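PDB 5GO5: sortase from Streptomyces avermitilis, which is a housekeeping class E sortase, a cysteine transpeptidase that probably joins surface proteins to the cell wall and works without calcium. Local coordinates for residues Gly117-Leu122 with Thr130-Thr135; Arg162-Thr167 with Val181-Asp186; Trp63-Leu68 with Lys78-Tyr83; Val53-Arg58 with Val121-Thr126. All coordinates share one frame; numbering follows the deposited sequence.

Interaction 1 of 4, residues Gly117-Leu122 with Thr130-Thr135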
loop_
_atom_site.group_PDB
_atom_site.type_symbol
_atom_site.label_atom_id
_atom_site.label_comp_id
_atom_site.label_asym_id
_atom_site.label_seq_id
_atom_site.Cartn_x
_atom_site.Cartn_y
_atom_site.Cartn_z
ATOM N N GLY A 117 -5.859 -12.263 -2.386
ATOM C CA GLY A 117 -5.095 -12.779 -3.496
ATOM C C GLY A 117 -4.760 -11.736 -4.536
ATOM O O GLY A 117 -3.908 -12.000 -5.358
ATOM N N ASP A 118 -5.411 -10.575 -4.481
ATOM C CA ASP A 118 -5.071 -9.458 -5.370
ATOM C C ASP A 118 -3.655 -8.953 -5.069
ATOM O O ASP A 118 -3.255 -8.879 -3.917
ATOM C CB ASP A 118 -6.060 -8.348 -5.257
ATOM C CG ASP A 118 -7.362 -8.620 -6.000
ATOM O OD1 ASP A 118 -7.458 -9.591 -6.793
ATOM O OD2 ASP A 118 -8.279 -7.837 -5.801
ATOM N N GLU A 119 -2.931 -8.611 -6.131
ATOM C CA GLU A 119 -1.565 -8.167 -6.059
ATOM C C GLU A 119 -1.491 -6.648 -5.957
ATOM O O GLU A 119 -2.284 -5.904 -6.579
ATOM C CB GLU A 119 -0.792 -8.630 -7.283
ATOM C CG GLU A 119 -0.720 -10.150 -7.409
ATOM C CD GLU A 119 -0.897 -10.613 -8.865
ATOM O OE1 GLU A 119 -1.639 -9.978 -9.671
ATOM O OE2 GLU A 119 -0.254 -11.599 -9.234
ATOM N N VAL A 120 -0.512 -6.203 -5.185
ATOM C CA VAL A 120 -0.120 -4.801 -5.056
ATOM C C VAL A 120 1.356 -4.745 -5.375
ATOM O O VAL A 120 2.148 -5.385 -4.710
ATOM C CB VAL A 120 -0.404 -4.268 -3.622
ATOM C CG1 VAL A 120 0.061 -2.844 -3.479
ATOM C CG2 VAL A 120 -1.886 -4.428 -3.250
ATOM N N VAL A 121 1.713 -4.035 -6.446
ATOM C CA VAL A 121 3.026 -4.094 -7.028
ATOM C C VAL A 121 3.676 -2.731 -6.948
ATOM O O VAL A 121 3.024 -1.741 -7.308
ATOM C CB VAL A 121 2.967 -4.522 -8.505
ATOM C CG1 VAL A 121 4.353 -4.605 -9.112
ATOM C CG2 VAL A 121 2.299 -5.899 -8.604
ATOM N N LEU A 122 4.914 -2.676 -6.455
ATOM C CA LEU A 122 5.669 -1.445 -6.441
ATOM C C LEU A 122 7.012 -1.580 -7.083
ATOM O O LEU A 122 7.649 -2.646 -7.032
ATOM C CB LEU A 122 5.896 -0.917 -5.032
ATOM C CG LEU A 122 4.617 -0.518 -4.298
ATOM C CD1 LEU A 122 4.070 -1.626 -3.418
ATOM C CD2 LEU A 122 4.775 0.772 -3.496
ATOM N N THR A 130 6.242 -7.575 -5.432
ATOM C CA THR A 130 4.871 -8.006 -5.538
ATOM C C THR A 130 4.374 -8.449 -4.188
ATOM O O THR A 130 4.866 -9.454 -3.668
ATOM C CB THR A 130 4.702 -9.181 -6.525
ATOM O OG1 THR A 130 5.137 -8.754 -7.821
ATOM C CG2 THR A 130 3.282 -9.606 -6.629
ATOM N N TYR A 131 3.396 -7.710 -3.653
ATOM C CA TYR A 131 2.694 -8.090 -2.456
ATOM C C TYR A 131 1.361 -8.735 -2.801
ATOM O O TYR A 131 0.755 -8.408 -3.831
ATOM C CB TYR A 131 2.463 -6.877 -1.566
ATOM C CG TYR A 131 3.678 -6.284 -0.914
ATOM C CD1 TYR A 131 4.490 -5.360 -1.575
ATOM C CD2 TYR A 131 4.045 -6.630 0.410
ATOM C CE1 TYR A 131 5.599 -4.775 -0.948
ATOM C CE2 TYR A 131 5.143 -6.041 1.031
ATOM C CZ TYR A 131 5.923 -5.125 0.357
ATOM O OH TYR A 131 6.989 -4.567 1.050
ATOM N N VAL A 132 0.878 -9.610 -1.936
ATOM C CA VAL A 132 -0.420 -10.271 -2.143
ATOM C C VAL A 132 -1.330 -10.043 -0.953
ATOM O O VAL A 132 -0.935 -10.290 0.168
ATOM C CB VAL A 132 -0.222 -11.763 -2.375
ATOM C CG1 VAL A 132 -1.592 -12.473 -2.453
ATOM C CG2 VAL A 132 0.535 -11.955 -3.670
ATOM N N ILE A 133 -2.532 -9.573 -1.214
ATOM C CA ILE A 133 -3.511 -9.268 -0.168
ATOM C C ILE A 133 -3.988 -10.513 0.560
ATOM O O ILE A 133 -4.413 -11.499 -0.077
ATOM C CB ILE A 133 -4.702 -8.471 -0.723
ATOM C CG1 ILE A 133 -4.228 -7.085 -1.163
ATOM C CG2 ILE A 133 -5.807 -8.363 0.317
ATOM C CD1 ILE A 133 -5.273 -6.216 -1.821
ATOM N N ASP A 134 -3.894 -10.492 1.887
ATOM C CA ASP A 134 -4.389 -11.628 2.699
ATOM C C ASP A 134 -5.674 -11.335 3.435
ATOM O O ASP A 134 -6.480 -12.259 3.694
ATOM C CB ASP A 134 -3.358 -12.022 3.706
ATOM C CG ASP A 134 -2.113 -12.557 3.081
ATOM O OD1 ASP A 134 -2.180 -13.557 2.346
ATOM O OD2 ASP A 134 -1.043 -11.949 3.271
ATOM N N THR A 135 -5.858 -10.093 3.854
ATOM C CA THR A 135 -6.970 -9.708 4.730
ATOM C C THR A 135 -7.557 -8.382 4.299
ATOM O O THR A 135 -6.834 -7.474 3.922
ATOM C CB THR A 135 -6.474 -9.649 6.177
ATOM O OG1 THR A 135 -5.861 -10.889 6.472
ATOM C CG2 THR A 135 -7.618 -9.391 7.160
#
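A beta hairpin of the sortase barrel brings Val120 against Tyr131 as an antiparallel hydrogen-bonded pair. Val120 N gives to Tyr131 O at 2.9 Å, and Tyr131 N returns a bond to Val120 O at 2.8 Å. Two further bonds carry the pairing past the start of strand 119-122: Ile133 N reaches Asp118 O at 2.9 Å, almost straight (172° at the hydrogen), and Gly117 N reaches Ile133 O at 2.8 Å.

On the face of Val120 and Tyr131 the contact is apolar. With its CG lying beside the backbone N (chi1 -69°), Tyr131 sets its ring edge in plane with Val120 O, while Leu122 CD1 approaches CD1 of the same ring obliquely at 4.2 Å. Val120 CG2 meets Ile133 CD1 at 4.1 Å, the two side chains passing at a slant. The other face is more mixed: Thr130 runs alongside both Glu119 and Val121, its CG2 4.1 Å from Glu119 CG and its OG1 turned to Val121 CG2.

Beyond the hairpin, Tyr131 OH bonds to Gly90 N and Asp118 forms a salt bridge with Arg58. Strand 162-167 packs over Val120, Leu122 and Tyr131 through Leu164, and strand 178-190 pairs with the other edge of strand 127-140, away from strand 119-123.

Interaction 2 of 4, residues Arg162-Thr167 with Val181-Asp186. With SO4 (sulfate ion), chain D.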
loop_
_atom_site.group_PDB
_atom_site.type_symbol
_atom_site.label_atom_id
_atom_site.label_comp_id
_atom_site.label_asym_id
_atom_site.label_seq_id
_atom_site.Cartn_x
_atom_site.Cartn_y
_atom_site.Cartn_z
ATOM N N ARG A 162 7.135 -9.538 5.999
ATOM C CA ARG A 162 7.328 -8.369 5.160
ATOM C C ARG A 162 5.943 -7.989 4.653
ATOM O O ARG A 162 5.455 -8.511 3.619
ATOM C CB ARG A 162 8.308 -8.643 4.013
ATOM C CG ARG A 162 9.692 -9.076 4.501
ATOM C CD ARG A 162 10.518 -9.628 3.340
ATOM N NE ARG A 162 11.819 -10.117 3.856
ATOM C CZ ARG A 162 12.877 -9.353 4.065
ATOM N NH1 ARG A 162 12.894 -8.062 3.757
ATOM N NH2 ARG A 162 13.997 -9.904 4.518
ATOM N N TYR A 163 5.289 -7.117 5.424
ATOM C CA TYR A 163 3.907 -6.796 5.149
ATOM C C TYR A 163 3.747 -5.430 4.497
ATOM O O TYR A 163 4.644 -4.569 4.532
ATOM C CB TYR A 163 3.042 -6.878 6.414
ATOM C CG TYR A 163 3.187 -8.184 7.144
ATOM C CD1 TYR A 163 3.054 -9.416 6.467
ATOM C CD2 TYR A 163 3.415 -8.229 8.497
ATOM C CE1 TYR A 163 3.201 -10.621 7.122
ATOM C CE2 TYR A 163 3.535 -9.451 9.156
ATOM C CZ TYR A 163 3.423 -10.637 8.477
ATOM O OH TYR A 163 3.580 -11.878 9.102
ATOM N N LEU A 164 2.569 -5.247 3.920
ATOM C CA LEU A 164 2.118 -3.981 3.361
ATOM C C LEU A 164 0.685 -3.760 3.830
ATOM O O LEU A 164 -0.126 -4.708 3.895
ATOM C CB LEU A 164 2.216 -3.999 1.820
ATOM C CG LEU A 164 1.533 -2.894 1.036
ATOM C CD1 LEU A 164 2.285 -2.658 -0.287
ATOM C CD2 LEU A 164 0.090 -3.179 0.776
ATOM N N THR A 165 0.363 -2.504 4.136
ATOM C CA THR A 165 -0.968 -2.102 4.506
ATOM C C THR A 165 -1.363 -0.936 3.624
ATOM O O THR A 165 -0.572 -0.032 3.416
ATOM C CB THR A 165 -1.038 -1.679 5.960
ATOM O OG1 THR A 165 -0.510 -2.730 6.756
ATOM C CG2 THR A 165 -2.475 -1.395 6.416
ATOM N N LEU A 166 -2.599 -0.981 3.114
ATOM C CA LEU A 166 -3.232 0.187 2.496
ATOM C C LEU A 166 -4.402 0.592 3.345
ATOM O O LEU A 166 -5.179 -0.262 3.772
ATOM C CB LEU A 166 -3.758 -0.124 1.084
ATOM C CG LEU A 166 -2.801 -0.769 0.093
ATOM C CD1 LEU A 166 -3.498 -0.986 -1.255
ATOM C CD2 LEU A 166 -1.514 0.034 -0.076
ATOM N N THR A 167 -4.530 1.883 3.540
ATOM C CA THR A 167 -5.691 2.496 4.213
ATOM C C THR A 167 -6.255 3.641 3.421
ATOM O O THR A 167 -5.527 4.370 2.774
ATOM C CB THR A 167 -5.349 2.991 5.624
ATOM O OG1 THR A 167 -6.567 3.416 6.289
ATOM C CG2 THR A 167 -4.383 4.120 5.649
ATOM N N VAL A 181 -6.584 -2.880 3.850
ATOM C CA VAL A 181 -6.145 -4.234 3.462
ATOM C C VAL A 181 -4.709 -4.479 3.942
ATOM O O VAL A 181 -3.906 -3.544 4.041
ATOM C CB VAL A 181 -6.205 -4.523 1.942
ATOM C CG1 VAL A 181 -7.637 -4.528 1.456
ATOM C CG2 VAL A 181 -5.375 -3.540 1.161
ATOM N N TRP A 182 -4.415 -5.742 4.225
ATOM C CA TRP A 182 -3.102 -6.186 4.573
ATOM C C TRP A 182 -2.612 -7.226 3.595
ATOM O O TRP A 182 -3.356 -8.127 3.220
ATOM C CB TRP A 182 -3.050 -6.787 5.989
ATOM C CG TRP A 182 -3.362 -5.839 7.090
ATOM C CD1 TRP A 182 -2.509 -4.992 7.701
ATOM C CD2 TRP A 182 -4.648 -5.642 7.708
ATOM N NE1 TRP A 182 -3.176 -4.274 8.701
ATOM C CE2 TRP A 182 -4.474 -4.691 8.740
ATOM C CE3 TRP A 182 -5.923 -6.218 7.523
ATOM C CZ2 TRP A 182 -5.531 -4.264 9.546
ATOM C CZ3 TRP A 182 -6.990 -5.773 8.329
ATOM C CH2 TRP A 182 -6.772 -4.829 9.332
ATOM N N ALA A 183 -1.330 -7.147 3.270
ATOM C CA ALA A 183 -0.695 -7.997 2.293
ATOM C C ALA A 183 0.686 -8.449 2.767
ATOM O O ALA A 183 1.325 -7.777 3.586
ATOM C CB ALA A 183 -0.577 -7.234 0.986
ATOM N N HIS A 184 1.211 -9.509 2.164
ATOM C CA HIS A 184 2.573 -9.937 2.414
ATOM C C HIS A 184 3.390 -9.985 1.104
ATOM O O HIS A 184 2.835 -10.117 0.007
ATOM C CB HIS A 184 2.633 -11.314 3.080
ATOM C CG HIS A 184 2.330 -12.429 2.137
ATOM N ND1 HIS A 184 1.044 -12.832 1.844
ATOM C CD2 HIS A 184 3.143 -13.165 1.349
ATOM C CE1 HIS A 184 1.084 -13.786 0.925
ATOM N NE2 HIS A 184 2.343 -14.012 0.620
ATOM N N LEU A 185 4.696 -9.842 1.242
ATOM C CA LEU A 185 5.589 -9.820 0.088
ATOM C C LEU A 185 5.697 -11.231 -0.483
ATOM O O LEU A 185 6.123 -12.161 0.214
ATOM C CB LEU A 185 6.954 -9.281 0.461
ATOM C CG LEU A 185 7.930 -9.114 -0.715
ATOM C CD1 LEU A 185 7.399 -8.113 -1.743
ATOM C CD2 LEU A 185 9.326 -8.785 -0.201
ATOM N N ASP A 186 5.284 -11.399 -1.736
ATOM C CA ASP A 186 5.349 -12.701 -2.409
ATOM C C ASP A 186 6.598 -12.887 -3.211
ATOM O O ASP A 186 7.180 -13.978 -3.209
ATOM C CB ASP A 186 4.130 -12.870 -3.305
ATOM C CG ASP A 186 4.122 -14.227 -4.056
ATOM O OD1 ASP A 186 3.941 -15.244 -3.419
ATOM O OD2 ASP A 186 4.390 -14.228 -5.255
HETATM S S SO4 D . 15.320 -13.351 5.575
HETATM O O1 SO4 D . 13.868 -13.639 5.792
HETATM O O2 SO4 D . 15.920 -14.560 4.946
HETATM O O3 SO4 D . 15.926 -13.006 6.883
HETATM O O4 SO4 D . 15.563 -12.237 4.646
#
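Five backbone hydrogen bonds tie Arg162-Thr167 to Val181-Asp186 in antiparallel register. Leu164 and Ala183 exchange two, both 2.8 Å between N and O, and Leu166 exchanges two more with Val181; the fifth runs from Leu185 N to Arg162 O. In the non-hydrogen-bonded pairs CA-H groups turn to carbonyls instead, as where Tyr163 CA lies 3.2 Å from Ala183 O.

Apolar packing occupies the face of Leu164, Leu166, Val181 and Ala183. Val181 places CG2 between its backbone N and carbonyl carbon, where it meets Leu166 CB at 3.8 Å, the two side chains running alongside each other. Leu164 CD2 rests on Ala183 CB at 4.1 Å. At the end of the strands Arg162 CD passes slantwise over Leu185 CD2.

Contacts of aromatic residues lie on the other face. Tyr163 turns its ring edge to His184 CB, in plane, with CD1 3.9 Å away. Thr165 and Trp182 point the same way, and Thr165 OG1 approaches indole CD1 at 3.2 Å; the polar ends find partners outside the pair, Thr165 OG1 in Asn94 OD1 and Trp182 NE1 in Val147 O.

A polar contact with a bound ion lies at the end of the pair: Arg162 NH2 donates to O4 of a sulfate, probably from the crystallisation liquor, at 2.8 Å, and Lys92 NZ bonds the same ion. The whole is an antiparallel strand pair of the sortase beta barrel, joining the strands on either side of the chain segment that bears Cys169, the predicted acyl-thioester residue.

Interaction 3 of 4, residues Trp63-Leu68 with Lys78-Tyr83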
loop_
_atom_site.group_PDB
_atom_site.type_symbol
_atom_site.label_atom_id
_atom_site.label_comp_id
_atom_site.label_asym_id
_atom_site.label_seq_id
_atom_site.Cartn_x
_atom_site.Cartn_y
_atom_site.Cartn_z
ATOM N N TRP A 63 -3.935 1.941 -13.820
ATOM C CA TRP A 63 -3.838 2.597 -12.494
ATOM C C TRP A 63 -2.365 2.582 -12.074
ATOM O O TRP A 63 -1.715 1.534 -12.038
ATOM C CB TRP A 63 -4.705 1.878 -11.498
ATOM C CG TRP A 63 -4.916 2.575 -10.183
ATOM C CD1 TRP A 63 -6.018 3.250 -9.789
ATOM C CD2 TRP A 63 -4.056 2.465 -9.014
ATOM N NE1 TRP A 63 -5.890 3.623 -8.449
ATOM C CE2 TRP A 63 -4.692 3.160 -7.967
ATOM C CE3 TRP A 63 -2.808 1.877 -8.781
ATOM C CZ2 TRP A 63 -4.141 3.246 -6.667
ATOM C CZ3 TRP A 63 -2.245 1.975 -7.499
ATOM C CH2 TRP A 63 -2.932 2.635 -6.459
ATOM N N ASN A 64 -1.835 3.777 -11.788
ATOM C CA ASN A 64 -0.425 3.920 -11.437
ATOM C C ASN A 64 -0.306 5.193 -10.581
ATOM O O ASN A 64 -0.729 6.259 -11.006
ATOM C CB ASN A 64 0.491 3.957 -12.676
ATOM C CG ASN A 64 0.324 5.225 -13.527
ATOM O OD1 ASN A 64 1.165 6.104 -13.484
ATOM N ND2 ASN A 64 -0.777 5.333 -14.230
ATOM N N LYS A 65 0.247 5.072 -9.383
ATOM C CA LYS A 65 0.310 6.206 -8.468
ATOM C C LYS A 65 1.662 6.324 -7.852
ATOM O O LYS A 65 2.291 5.302 -7.453
ATOM C CB LYS A 65 -0.706 6.075 -7.335
ATOM C CG LYS A 65 -2.152 5.858 -7.777
ATOM C CD LYS A 65 -2.739 7.030 -8.522
ATOM C CE LYS A 65 -4.023 6.598 -9.163
ATOM N NZ LYS A 65 -4.647 7.780 -9.840
ATOM N N PRO A 66 2.157 7.562 -7.733
ATOM C CA PRO A 66 3.376 7.762 -7.026
ATOM C C PRO A 66 3.144 7.610 -5.513
ATOM O O PRO A 66 2.067 7.951 -5.021
ATOM C CB PRO A 66 3.732 9.229 -7.349
ATOM C CG PRO A 66 2.401 9.869 -7.474
ATOM C CD PRO A 66 1.518 8.853 -8.108
ATOM N N VAL A 67 4.146 7.055 -4.834
ATOM C CA VAL A 67 4.134 6.944 -3.374
ATOM C C VAL A 67 5.189 7.896 -2.856
ATOM O O VAL A 67 6.363 7.819 -3.197
ATOM C CB VAL A 67 4.389 5.530 -2.877
ATOM C CG1 VAL A 67 4.174 5.473 -1.361
ATOM C CG2 VAL A 67 3.481 4.541 -3.618
ATOM N N LEU A 68 4.740 8.799 -1.984
ATOM C CA LEU A 68 5.562 9.826 -1.411
ATOM C C LEU A 68 5.784 9.517 0.059
ATOM O O LEU A 68 4.949 8.892 0.697
ATOM C CB LEU A 68 4.862 11.194 -1.533
ATOM C CG LEU A 68 4.870 11.836 -2.921
ATOM C CD1 LEU A 68 3.956 11.079 -3.849
ATOM C CD2 LEU A 68 4.405 13.280 -2.828
ATOM N N LYS A 78 -1.029 14.941 -3.509
ATOM C CA LYS A 78 -0.173 14.686 -4.651
ATOM C C LYS A 78 -0.066 13.197 -5.027
ATOM O O LYS A 78 0.451 12.866 -6.085
ATOM C CB LYS A 78 1.246 15.152 -4.359
ATOM C CG LYS A 78 1.362 16.617 -3.996
ATOM C CD LYS A 78 2.814 16.898 -3.686
ATOM C CE LYS A 78 3.019 18.278 -3.127
ATOM N NZ LYS A 78 4.468 18.443 -2.949
ATOM N N GLY A 79 -0.468 12.316 -4.127
ATOM C CA GLY A 79 -0.318 10.881 -4.374
ATOM C C GLY A 79 -0.613 10.087 -3.105
ATOM O O GLY A 79 -1.254 10.549 -2.201
ATOM N N LEU A 80 -0.125 8.877 -3.080
ATOM C CA LEU A 80 -0.234 8.052 -1.899
ATOM C C LEU A 80 0.887 8.437 -0.942
ATOM O O LEU A 80 1.953 8.846 -1.356
ATOM C CB LEU A 80 -0.055 6.617 -2.310
ATOM C CG LEU A 80 -1.055 6.193 -3.361
ATOM C CD1 LEU A 80 -0.842 4.751 -3.715
ATOM C CD2 LEU A 80 -2.495 6.364 -2.925
ATOM N N GLY A 81 0.652 8.262 0.353
ATOM C CA GLY A 81 1.643 8.628 1.358
ATOM C C GLY A 81 2.059 7.448 2.229
ATOM O O GLY A 81 1.186 6.734 2.755
ATOM N N HIS A 82 3.361 7.261 2.375
ATOM C CA HIS A 82 3.929 6.259 3.247
ATOM C C HIS A 82 4.023 6.782 4.676
ATOM O O HIS A 82 4.622 7.819 4.899
ATOM C CB HIS A 82 5.307 5.856 2.768
ATOM C CG HIS A 82 6.021 4.923 3.673
ATOM N ND1 HIS A 82 7.219 5.266 4.271
ATOM C CD2 HIS A 82 5.762 3.646 4.034
ATOM C CE1 HIS A 82 7.644 4.245 5.002
ATOM N NE2 HIS A 82 6.799 3.244 4.849
ATOM N N TYR A 83 3.436 6.041 5.624
ATOM C CA TYR A 83 3.635 6.355 7.038
ATOM C C TYR A 83 5.126 6.300 7.388
ATOM O O TYR A 83 5.778 5.265 7.267
ATOM C CB TYR A 83 2.807 5.447 7.942
ATOM C CG TYR A 83 1.337 5.707 7.888
ATOM C CD1 TYR A 83 0.504 5.053 6.958
ATOM C CD2 TYR A 83 0.748 6.570 8.801
ATOM C CE1 TYR A 83 -0.861 5.280 6.930
ATOM C CE2 TYR A 83 -0.586 6.839 8.761
ATOM C CZ TYR A 83 -1.401 6.173 7.848
ATOM O OH TYR A 83 -2.732 6.408 7.869
#
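Leu80 points its CD1 methyl at Trp63 from the opposite direction, ending 4.0 Å from indole CH2 in an oblique approach. The same methyl lies 3.9 Å from Lys65 CB. Lys65, its CG beside the backbone N (chi1 -54°), lays that atom over one indole face, 3.4 Å above the plane and offset toward the rim, so that the lysine chain and the leucine both bear on the tryptophan. Trp63 NE1 bonds to Pro107 O at the rim of the indole.

At the far end Leu68 and Lys78 cross at about a right angle, Leu68 CD2 meeting Lys78 CB at 4.0 Å along the lysine's extended aliphatic chain. Between these groups runs the backbone of a beta-alpha-beta unit, strand 65-69, helix 73-76 and strand 80-82, whose strands pair in parallel. Leu80 N gives to Pro66 O at 3.1 Å, Leu68 N to Leu80 O at 2.9 Å, and His82 N to Leu68 O at 2.8 Å, the last two nearly straight (173° and 172°), the first more bent. Gly79, with positive phi after the helix, turns its CA toward Pro66 O, where the chain comes too near for a side chain.

His82 sends its imidazole away from Leu68, with ND1 bonded to Glu69 OE1 and NE2 to Ala87 O. Leu80 also packs on Met54 and Val97, and its side chain lies about 7 Å from that of His100, a predicted active-site residue.

Interaction 4 of 4, residues Val53-Arg58 with Val121-Thr126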
loop_
_atom_site.group_PDB
_atom_site.type_symbol
_atom_site.label_atom_id
_atom_site.label_comp_id
_atom_site.label_asym_id
_atom_site.label_seq_id
_atom_site.Cartn_x
_atom_site.Cartn_y
_atom_site.Cartn_z
ATOM N N VAL A 53 6.593 3.780 -7.220
ATOM C CA VAL A 53 5.328 3.811 -7.932
ATOM C C VAL A 53 4.568 2.524 -7.602
ATOM O O VAL A 53 5.192 1.437 -7.582
ATOM C CB VAL A 53 5.508 3.893 -9.475
ATOM C CG1 VAL A 53 4.189 3.925 -10.183
ATOM C CG2 VAL A 53 6.359 5.087 -9.853
ATOM N N MET A 54 3.257 2.665 -7.407
ATOM C CA MET A 54 2.369 1.559 -7.112
ATOM C C MET A 54 1.451 1.274 -8.283
ATOM O O MET A 54 0.896 2.184 -8.883
ATOM C CB MET A 54 1.550 1.837 -5.849
ATOM C CG MET A 54 0.764 0.634 -5.316
ATOM S SD MET A 54 -0.268 1.005 -3.866
ATOM C CE MET A 54 0.966 1.386 -2.636
ATOM N N TYR A 55 1.227 -0.015 -8.506
ATOM C CA TYR A 55 0.262 -0.537 -9.452
ATOM C C TYR A 55 -0.599 -1.584 -8.747
ATOM O O TYR A 55 -0.081 -2.391 -7.985
ATOM C CB TYR A 55 1.008 -1.237 -10.605
ATOM C CG TYR A 55 1.992 -0.355 -11.353
ATOM C CD1 TYR A 55 3.298 -0.133 -10.888
ATOM C CD2 TYR A 55 1.596 0.326 -12.554
ATOM C CE1 TYR A 55 4.180 0.708 -11.564
ATOM C CE2 TYR A 55 2.474 1.137 -13.210
ATOM C CZ TYR A 55 3.754 1.361 -12.725
ATOM O OH TYR A 55 4.619 2.183 -13.380
ATOM N N ILE A 56 -1.900 -1.593 -9.017
ATOM C CA ILE A 56 -2.816 -2.584 -8.459
ATOM C C ILE A 56 -3.731 -3.018 -9.599
ATOM O O ILE A 56 -4.639 -2.287 -9.929
ATOM C CB ILE A 56 -3.626 -2.028 -7.306
ATOM C CG1 ILE A 56 -2.690 -1.510 -6.189
ATOM C CG2 ILE A 56 -4.547 -3.082 -6.740
ATOM C CD1 ILE A 56 -3.416 -0.819 -5.057
ATOM N N PRO A 57 -3.454 -4.176 -10.175
ATOM C CA PRO A 57 -4.249 -4.621 -11.348
ATOM C C PRO A 57 -5.777 -4.572 -11.120
ATOM O O PRO A 57 -6.530 -4.177 -12.021
ATOM C CB PRO A 57 -3.708 -6.012 -11.560
ATOM C CG PRO A 57 -2.255 -5.915 -11.236
ATOM C CD PRO A 57 -2.227 -4.977 -10.032
ATOM N N ARG A 58 -6.252 -4.887 -9.920
ATOM C CA ARG A 58 -7.677 -4.837 -9.604
ATOM C C ARG A 58 -8.305 -3.488 -9.826
ATOM O O ARG A 58 -9.480 -3.390 -10.186
ATOM C CB ARG A 58 -7.970 -5.283 -8.169
ATOM C CG ARG A 58 -9.417 -5.243 -7.702
ATOM C CD ARG A 58 -10.302 -6.252 -8.443
ATOM N NE ARG A 58 -9.910 -7.600 -8.114
ATOM C CZ ARG A 58 -10.388 -8.696 -8.700
ATOM N NH1 ARG A 58 -11.296 -8.592 -9.685
ATOM N NH2 ARG A 58 -9.923 -9.891 -8.332
ATOM N N VAL A 121 1.713 -4.035 -6.446
ATOM C CA VAL A 121 3.026 -4.094 -7.028
ATOM C C VAL A 121 3.676 -2.731 -6.948
ATOM O O VAL A 121 3.024 -1.741 -7.308
ATOM C CB VAL A 121 2.967 -4.522 -8.505
ATOM C CG1 VAL A 121 4.353 -4.605 -9.112
ATOM C CG2 VAL A 121 2.299 -5.899 -8.604
ATOM N N LEU A 122 4.914 -2.676 -6.455
ATOM C CA LEU A 122 5.669 -1.445 -6.441
ATOM C C LEU A 122 7.012 -1.580 -7.083
ATOM O O LEU A 122 7.649 -2.646 -7.032
ATOM C CB LEU A 122 5.896 -0.917 -5.032
ATOM C CG LEU A 122 4.617 -0.518 -4.298
ATOM C CD1 LEU A 122 4.070 -1.626 -3.418
ATOM C CD2 LEU A 122 4.775 0.772 -3.496
ATOM N N THR A 123 7.463 -0.477 -7.667
ATOM C CA THR A 123 8.829 -0.357 -8.111
ATOM C C THR A 123 9.498 0.822 -7.414
ATOM O O THR A 123 8.871 1.886 -7.243
ATOM C CB THR A 123 8.987 -0.237 -9.652
ATOM O OG1 THR A 123 10.359 0.034 -9.953
ATOM C CG2 THR A 123 8.090 0.835 -10.249
ATOM N N ASP A 124 10.736 0.616 -7.012
ATOM C CA ASP A 124 11.608 1.717 -6.512
ATOM C C ASP A 124 12.607 2.178 -7.569
ATOM O O ASP A 124 13.530 2.933 -7.248
ATOM C CB ASP A 124 12.331 1.343 -5.226
ATOM C CG ASP A 124 13.269 0.166 -5.381
ATOM O OD1 ASP A 124 13.428 -0.318 -6.499
ATOM O OD2 ASP A 124 13.770 -0.348 -4.346
ATOM N N GLY A 125 12.466 1.684 -8.787
ATOM C CA GLY A 125 13.406 1.996 -9.844
ATOM C C GLY A 125 14.479 0.951 -10.052
ATOM O O GLY A 125 15.136 0.924 -11.123
ATOM N N THR A 126 14.677 0.119 -9.047
ATOM C CA THR A 126 15.671 -0.988 -9.087
ATOM C C THR A 126 14.991 -2.349 -9.064
ATOM O O THR A 126 15.396 -3.279 -9.803
ATOM C CB THR A 126 16.623 -0.859 -7.925
ATOM O OG1 THR A 126 17.389 0.329 -8.121
ATOM C CG2 THR A 126 17.585 -2.034 -7.813
#
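Met54 and Leu122 make the tight, buried side of this antiparallel contact. They lie side by side and point the same way: Met54 CE touches Leu122 CD2 at 4.0 Å, and Met54 CG lies 4.1 Å from Leu122 CG. The methionine runs straight out from the strand, with CG opposite its backbone N (chi1 -170°), then bends at chi3 (-66°) to bring its methyl over the leucine. Leu164 and Leu166 of strand 162-167 pack on this pair from within the barrel.

Four backbone bonds hold the strands beneath. Tyr55 N donates to Val121 O at 2.8 Å and Val121 N returns a bond to Tyr55 O at 2.9 Å. Val53 N donates to Thr123 O at 3.0 Å, and Thr123 N gives back to Val53 O.

The other side is nearer solvent, with Val53, Tyr55 and Thr123 partly exposed, though Val121 there is still covered by Ala198. Tyr55 presents its ring edge to Thr123 CG2, with CE1 4.1 Å away, and the same methyl reaches Val53 CB at 4.1 Å. Leu199 also touches Tyr55. Past Thr123 the chain parts from its partner strand 50-55 and turns into solvent: Thr123 OG1 accepts from Gly125 N at 2.9 Å in an ST turn, and Asp124 OD1 accepts from Thr126 N in an Asx turn.

Such pairing of the first strand with one 63 residues away at the nearest ends closes the eight-stranded sheet on itself, consistent with the sortase-type beta barrel.

How the interactions relate
All four contacts are strand pairings of one sheet, but their settings differ. Interactions 1 and 4 share strand 119-123, one on each edge of it, and a salt bridge also joins them. Interactions 1 and 2 meet through strands 127-140 and 178-190, where Asp134 OD2 contacts His184 ND1. Both are buried contacts, interaction 2 the more thoroughly, with aromatic residues and a threonine on one face and aliphatic ones on the other; interactions 3 and 4 are partly buried. Interaction 3 alone is parallel and lies closest to the predicted active site. Leu122, Leu164 and Leu166 with Met54 bring interactions 1, 2 and 4 together in the interior.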